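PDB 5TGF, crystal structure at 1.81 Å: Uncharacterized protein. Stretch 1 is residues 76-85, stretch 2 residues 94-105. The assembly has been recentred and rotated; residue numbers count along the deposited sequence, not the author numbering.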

ATOM      1  N   ASP A  76     -19.099 -13.281   5.256  1.00 23.38           N
ATOM      2  CA  ASP A  76     -18.643 -14.546   4.686  1.00 24.97           C
ATOM      3  C   ASP A  76     -17.564 -14.369   3.593  1.00 22.06           C
ATOM      4  O   ASP A  76     -17.045 -15.347   3.075  1.00 22.52           O
ATOM      5  CB  ASP A  76     -19.853 -15.293   4.102  1.00 30.55           C
ATOM      6  CG  ASP A  76     -19.519 -16.708   3.624  1.00 30.51           C
ATOM      7  OD1 ASP A  76     -19.014 -17.530   4.414  1.00 35.95           O
ATOM      8  OD2 ASP A  76     -19.787 -17.009   2.452  1.00 34.16           O
ATOM      9  N   LEU A  77     -17.212 -13.133   3.257  1.00 19.58           N
ATOM     10  CA  LEU A  77     -16.083 -12.884   2.327  1.00 18.80           C
ATOM     11  C   LEU A  77     -14.804 -13.449   2.907  1.00 19.35           C
ATOM     12  O   LEU A  77     -14.534 -13.293   4.107  1.00 19.66           O
ATOM     13  CB  LEU A  77     -15.919 -11.379   2.078  1.00 19.48           C
ATOM     14  CG  LEU A  77     -14.863 -11.035   1.024  1.00 18.49           C
ATOM     15  CD1 LEU A  77     -15.280 -11.525  -0.371  1.00 19.20           C
ATOM     16  CD2 LEU A  77     -14.656  -9.531   1.021  1.00 18.62           C
ATOM     17  N   SER A  78     -14.049 -14.166   2.082  1.00 19.04           N
ATOM     18  CA  SER A  78     -12.832 -14.824   2.528  1.00 22.93           C
ATOM     19  C   SER A  78     -11.711 -14.652   1.495  1.00 21.93           C
ATOM     20  O   SER A  78     -11.969 -14.522   0.315  1.00 17.36           O
ATOM     21  CB  SER A  78     -13.099 -16.307   2.786  1.00 28.66           C
ATOM     22  OG  SER A  78     -11.942 -17.106   2.546  1.00 35.77           O
ATOM     23  N   TRP A  79     -10.469 -14.714   1.960  1.00 21.37           N
ATOM     24  CA  TRP A  79      -9.309 -14.519   1.096  1.00 20.55           C
ATOM     25  C   TRP A  79      -9.239 -15.536  -0.030  1.00 22.70           C
ATOM     26  O   TRP A  79      -8.664 -15.264  -1.090  1.00 19.94           O
ATOM     27  CB  TRP A  79      -8.031 -14.617   1.921  1.00 18.53           C
ATOM     28  CG  TRP A  79      -7.961 -13.582   3.019  1.00 19.07           C
ATOM     29  CD1 TRP A  79      -7.944 -13.822   4.350  1.00 18.76           C
ATOM     30  CD2 TRP A  79      -8.002 -12.139   2.865  1.00 17.11           C
ATOM     31  NE1 TRP A  79      -7.885 -12.620   5.042  1.00 20.72           N
ATOM     32  CE2 TRP A  79      -7.952 -11.580   4.150  1.00 17.01           C
ATOM     33  CE3 TRP A  79      -8.111 -11.288   1.769  1.00 17.08           C
ATOM     34  CZ2 TRP A  79      -7.927 -10.200   4.373  1.00 19.11           C
ATOM     35  CZ3 TRP A  79      -8.090  -9.901   1.977  1.00 15.91           C
ATOM     36  CH2 TRP A  79      -7.990  -9.369   3.282  1.00 16.93           C
ATOM     37  N   ASP A  80      -9.806 -16.723   0.193  1.00 26.21           N
ATOM     38  CA  ASP A  80      -9.793 -17.768  -0.817  1.00 24.66           C
ATOM     39  C   ASP A  80     -11.059 -17.831  -1.679  1.00 21.63           C
ATOM     40  O   ASP A  80     -11.165 -18.698  -2.538  1.00 22.42           O
ATOM     41  CB  ASP A  80      -9.517 -19.097  -0.133  1.00 29.04           C
ATOM     42  CG  ASP A  80      -8.167 -19.102   0.600  1.00 34.88           C
ATOM     43  OD1 ASP A  80      -7.153 -18.672   0.010  1.00 32.13           O
ATOM     44  OD2 ASP A  80      -8.119 -19.493   1.785  1.00 46.81           O
ATOM     45  N   ASP A  81     -11.940 -16.837  -1.561  1.00 20.42           N
ATOM     46  CA  ASP A  81     -13.118 -16.774  -2.409  1.00 19.73           C
ATOM     47  C   ASP A  81     -12.782 -16.392  -3.867  1.00 20.33           C
ATOM     48  O   ASP A  81     -11.970 -15.488  -4.120  1.00 19.35           O
ATOM     49  CB  ASP A  81     -14.124 -15.776  -1.873  1.00 19.77           C
ATOM     50  CG  ASP A  81     -14.866 -16.264  -0.627  1.00 21.57           C
ATOM     51  OD1 ASP A  81     -14.648 -17.394  -0.187  1.00 24.05           O
ATOM     52  OD2 ASP A  81     -15.651 -15.474  -0.072  1.00 24.16           O
ATOM     53  N   PRO A  82     -13.432 -17.043  -4.828  1.00 19.56           N
ATOM     54  CA  PRO A  82     -13.307 -16.599  -6.221  1.00 19.78           C
ATOM     55  C   PRO A  82     -14.184 -15.416  -6.527  1.00 18.58           C
ATOM     56  O   PRO A  82     -15.250 -15.237  -5.913  1.00 16.31           O
ATOM     57  CB  PRO A  82     -13.766 -17.811  -7.045  1.00 22.42           C
ATOM     58  CG  PRO A  82     -14.433 -18.740  -6.099  1.00 23.26           C
ATOM     59  CD  PRO A  82     -14.343 -18.198  -4.689  1.00 23.18           C
ATOM     60  N   VAL A  83     -13.774 -14.649  -7.535  1.00 17.37           N
ATOM     61  CA  VAL A  83     -14.506 -13.459  -7.946  1.00 17.65           C
ATOM     62  C   VAL A  83     -16.003 -13.771  -8.189  1.00 18.99           C
ATOM     63  O   VAL A  83     -16.862 -13.043  -7.728  1.00 19.10           O
ATOM     64  CB  VAL A  83     -13.865 -12.824  -9.218  1.00 18.57           C
ATOM     65  CG1 VAL A  83     -14.725 -11.724  -9.802  1.00 18.48           C
ATOM     66  CG2 VAL A  83     -12.478 -12.265  -8.906  1.00 18.46           C
ATOM     67  N   GLU A  84     -16.274 -14.853  -8.922  1.00 20.96           N
ATOM     68  CA  GLU A  84     -17.612 -15.177  -9.383  1.00 25.94           C
ATOM     69  C   GLU A  84     -18.563 -15.592  -8.270  1.00 24.88           C
ATOM     70  O   GLU A  84     -19.774 -15.546  -8.449  1.00 24.07           O
ATOM     71  CB  GLU A  84     -17.538 -16.277 -10.460  1.00 30.04           C
ATOM     72  CG  GLU A  84     -16.986 -17.604  -9.932  1.00 32.68           C
ATOM     73  CD  GLU A  84     -16.231 -18.390 -10.995  1.00 38.47           C
ATOM     74  OE1 GLU A  84     -15.454 -19.307 -10.632  1.00 40.57           O
ATOM     75  OE2 GLU A  84     -16.385 -18.076 -12.201  1.00 37.37           O
ATOM     76  N   LYS A  85     -18.036 -15.976  -7.113  1.00 24.53           N
ATOM     77  CA  LYS A  85     -18.907 -16.198  -5.950  1.00 24.93           C
ATOM     78  C   LYS A  85     -19.668 -14.929  -5.571  1.00 26.23           C
ATOM     79  O   LYS A  85     -20.822 -14.991  -5.135  1.00 28.57           O
ATOM     80  CB  LYS A  85     -18.104 -16.705  -4.766  1.00 24.27           C
ATOM     81  CG  LYS A  85     -18.871 -16.728  -3.452  1.00 27.95           C
ATOM     82  CD  LYS A  85     -18.046 -17.297  -2.312  1.00 28.28           C
ATOM     83  CE  LYS A  85     -18.793 -17.138  -0.995  1.00 31.11           C
ATOM     84  NZ  LYS A  85     -17.947 -17.402   0.194  1.00 37.43           N
ATOM     85  N   ALA A  94     -12.799 -16.760 -17.676  1.00 27.88           N
ATOM     86  CA  ALA A  94     -11.699 -17.345 -16.901  1.00 29.14           C
ATOM     87  C   ALA A  94     -11.320 -16.517 -15.657  1.00 27.66           C
ATOM     88  O   ALA A  94     -10.800 -17.062 -14.687  1.00 24.69           O
ATOM     89  CB  ALA A  94     -10.484 -17.529 -17.795  1.00 33.96           C
ATOM     90  N   LYS A  95     -11.579 -15.209 -15.691  1.00 26.55           N
ATOM     91  CA  LYS A  95     -11.304 -14.345 -14.550  1.00 23.03           C
ATOM     92  C   LYS A  95     -12.184 -14.654 -13.352  1.00 23.90           C
ATOM     93  O   LYS A  95     -11.865 -14.220 -12.250  1.00 23.08           O
ATOM     94  CB  LYS A  95     -11.513 -12.866 -14.907  1.00 23.83           C
ATOM     95  CG  LYS A  95     -10.516 -12.340 -15.928  1.00 25.06           C
ATOM     96  CD  LYS A  95     -10.579 -10.829 -16.079  1.00 23.72           C
ATOM     97  CE  LYS A  95     -11.881 -10.366 -16.725  1.00 26.44           C
ATOM     98  NZ  LYS A  95     -12.073 -10.823 -18.133  1.00 28.06           N
ATOM     99  N   GLY A  96     -13.343 -15.282 -13.570  1.00 22.30           N
ATOM    100  CA  GLY A  96     -14.260 -15.575 -12.467  1.00 21.02           C
ATOM    101  C   GLY A  96     -13.632 -16.433 -11.376  1.00 19.65           C
ATOM    102  O   GLY A  96     -14.067 -16.391 -10.219  1.00 19.94           O
ATOM    103  N   GLY A  97     -12.628 -17.223 -11.751  1.00 17.09           N
ATOM    104  CA  GLY A  97     -11.980 -18.134 -10.809  1.00 19.54           C
ATOM    105  C   GLY A  97     -10.802 -17.566 -10.039  1.00 20.11           C
ATOM    106  O   GLY A  97     -10.230 -18.250  -9.170  1.00 21.45           O
ATOM    107  N   ILE A  98     -10.433 -16.322 -10.348  1.00 18.33           N
ATOM    108  CA  ILE A  98      -9.377 -15.631  -9.607  1.00 17.05           C
ATOM    109  C   ILE A  98      -9.774 -15.499  -8.134  1.00 16.17           C
ATOM    110  O   ILE A  98     -10.933 -15.201  -7.818  1.00 15.63           O
ATOM    111  CB  ILE A  98      -9.082 -14.248 -10.226  1.00 16.87           C
ATOM    112  CG1 ILE A  98      -8.550 -14.404 -11.655  1.00 16.92           C
ATOM    113  CG2 ILE A  98      -8.044 -13.492  -9.388  1.00 17.01           C
ATOM    114  CD1 ILE A  98      -8.408 -13.147 -12.498  1.00 18.13           C
ATOM    115  N   LEU A  99      -8.836 -15.734  -7.226  1.00 16.60           N
ATOM    116  CA  LEU A  99      -9.124 -15.567  -5.788  1.00 18.59           C
ATOM    117  C   LEU A  99      -8.870 -14.146  -5.312  1.00 18.07           C
ATOM    118  O   LEU A  99      -8.016 -13.437  -5.856  1.00 17.51           O
ATOM    119  CB  LEU A  99      -8.288 -16.538  -4.956  1.00 19.69           C
ATOM    120  CG  LEU A  99      -8.352 -18.001  -5.406  1.00 21.31           C
ATOM    121  CD1 LEU A  99      -7.523 -18.871  -4.497  1.00 21.14           C
ATOM    122  CD2 LEU A  99      -9.796 -18.479  -5.436  1.00 22.96           C
ATOM    123  N   LEU A 100      -9.576 -13.758  -4.258  1.00 17.00           N
ATOM    124  CA  LEU A 100      -9.402 -12.445  -3.678  1.00 17.61           C
ATOM    125  C   LEU A 100      -7.939 -12.176  -3.278  1.00 16.65           C
ATOM    126  O   LEU A 100      -7.414 -11.100  -3.540  1.00 16.88           O
ATOM    127  CB  LEU A 100     -10.331 -12.270  -2.490  1.00 17.87           C
ATOM    128  CG  LEU A 100     -10.166 -11.005  -1.664  1.00 16.93           C
ATOM    129  CD1 LEU A 100     -10.408  -9.733  -2.486  1.00 17.46           C
ATOM    130  CD2 LEU A 100     -11.106 -11.085  -0.473  1.00 16.48           C
ATOM    131  N   ARG A 101      -7.296 -13.147  -2.656  1.00 15.70           N
ATOM    132  CA  ARG A 101      -5.894 -12.989  -2.257  1.00 15.47           C
ATOM    133  C   ARG A 101      -4.970 -12.824  -3.474  1.00 15.55           C
ATOM    134  O   ARG A 101      -3.904 -12.196  -3.359  1.00 14.51           O
ATOM    135  CB  ARG A 101      -5.444 -14.168  -1.399  1.00 17.14           C
ATOM    136  CG  ARG A 101      -5.458 -15.522  -2.085  1.00 19.85           C
ATOM    137  CD  ARG A 101      -4.798 -16.561  -1.177  1.00 22.84           C
ATOM    138  NE  ARG A 101      -4.898 -17.906  -1.700  1.00 21.90           N
ATOM    139  CZ  ARG A 101      -4.136 -18.427  -2.656  1.00 24.53           C
ATOM    140  NH1 ARG A 101      -3.146 -17.747  -3.218  1.00 24.16           N
ATOM    141  NH2 ARG A 101      -4.377 -19.667  -3.040  1.00 26.73           N
ATOM    142  N   GLN A 102      -5.372 -13.356  -4.634  1.00 14.87           N
ATOM    143  CA  GLN A 102      -4.555 -13.223  -5.854  1.00 15.60           C
ATOM    144  C   GLN A 102      -4.671 -11.824  -6.439  1.00 16.02           C
ATOM    145  O   GLN A 102      -3.684 -11.274  -6.962  1.00 16.06           O
ATOM    146  CB  GLN A 102      -4.933 -14.246  -6.926  1.00 16.34           C
ATOM    147  CG  GLN A 102      -4.504 -15.655  -6.512  1.00 18.92           C
ATOM    148  CD  GLN A 102      -5.030 -16.777  -7.405  1.00 16.15           C
ATOM    149  OE1 GLN A 102      -6.090 -16.681  -8.014  1.00 15.36           O
ATOM    150  NE2 GLN A 102      -4.309 -17.880  -7.409  1.00 18.31           N
ATOM    151  N   LEU A 103      -5.867 -11.270  -6.374  1.00 13.56           N
ATOM    152  CA  LEU A 103      -6.085  -9.888  -6.789  1.00 15.87           C
ATOM    153  C   LEU A 103      -5.162  -8.941  -6.015  1.00 15.01           C
ATOM    154  O   LEU A 103      -4.527  -8.083  -6.597  1.00 17.71           O
ATOM    155  CB  LEU A 103      -7.571  -9.474  -6.605  1.00 14.84           C
ATOM    156  CG  LEU A 103      -8.609 -10.216  -7.466  1.00 15.13           C
ATOM    157  CD1 LEU A 103     -10.039  -9.967  -6.980  1.00 17.45           C
ATOM    158  CD2 LEU A 103      -8.481  -9.876  -8.941  1.00 15.86           C
ATOM    159  N   LEU A 104      -5.069  -9.137  -4.709  1.00 15.28           N
ATOM    160  CA  LEU A 104      -4.373  -8.189  -3.846  1.00 15.16           C
ATOM    161  C   LEU A 104      -2.863  -8.437  -3.755  1.00 14.16           C
ATOM    162  O   LEU A 104      -2.194  -7.780  -2.968  1.00 15.60           O
ATOM    163  CB  LEU A 104      -4.986  -8.230  -2.450  1.00 15.68           C
ATOM    164  CG  LEU A 104      -6.392  -7.681  -2.303  1.00 17.82           C
ATOM    165  CD1 LEU A 104      -7.036  -8.128  -1.005  1.00 17.33           C
ATOM    166  CD2 LEU A 104      -6.395  -6.170  -2.380  1.00 21.13           C
ATOM    167  N   SER A 105      -2.366  -9.476  -4.434  1.00 12.20           N
ATOM    168  CA  SER A 105      -0.953  -9.827  -4.382  1.00 12.65           C
ATOM    169  C   SER A 105      -0.280  -9.699  -5.744  1.00 11.67           C
ATOM    170  O   SER A 105       0.863 -10.104  -5.897  1.00 12.95           O
ATOM    171  CB  SER A 105      -0.778 -11.244  -3.856  1.00 13.63           C
ATOM    172  OG  SER A 105      -1.387 -12.196  -4.732  1.00 14.77           O
TER
HETATM  173  O   HOH W   1      -6.971 -21.375  -2.068  1.00 42.04           O

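The two stretches run antiparallel: the closest CA pairs pass from Trp-79 CA and Arg-101 CA (5.0 Å) through Pro-82 CA and Leu-99 CA (4.3 Å) to Glu-84 CA and Gly-96 CA (4.6 Å). At the centre is a single beta bridge between Pro-82 and Leu-99. Leu-100 N donates to Asp-81 O (3.0 Å, 147°), and Val-83 N donates to Ile-98 O (2.9 Å, 144°). Proline has no amide hydrogen, but none is needed here, because the bridge uses the amides of Val-83 and Leu-100. The same two carbonyls receive CA-H...O contacts, from Leu-99 CA to Asp-81 O (3.3 Å) and from Pro-82 CA to Ile-98 O (3.2 Å).

Further backbone bonds extend the pairing at each end. Arg-101 N donates to Trp-79 O (3.0 Å), a carbonyl in the type I turn from Ser-78 to Asp-81, and Glu-84 N reaches Gly-96 O at 3.0 Å with an angle of 161°. Glycine suits that last position: an ideal CB on Gly-96 would lie 2.2 Å from Glu-84 OE2, a clash.

Burial totals 655 Å² over both sides, with Trp-79 and Leu-100 covered most. The CA-to-CB bond of Leu-100 points toward stretch 1, and with chi1 t and chi2 p its CD2 lies 3.7 Å from Trp-79 CE3 and 4.0 Å from Leu-77 CG. Leu-104 CD1 meets the edge of the indole, 3.6 Å from Trp-79 CZ3. The CA-to-CB bond of Val-83 also points toward stretch 2, and CG2 lies 4.1 Å from Ile-98 CB and 3.9 Å from Leu-103 CD1.

The charged contact joins an exposed Asp-80 to a partly exposed Arg-101. Although the CA-to-CB bond of Asp-80 points away, its carboxylate returns, and OD1 forms a salt bridge with Arg-101 NE (2.9 Å, 147°), approaching near the guanidinium plane. Water 1 supplements it, accepting from Arg-101 NH2 (3.3 Å) and donating weakly to Asp-80 OD1 (3.4 Å).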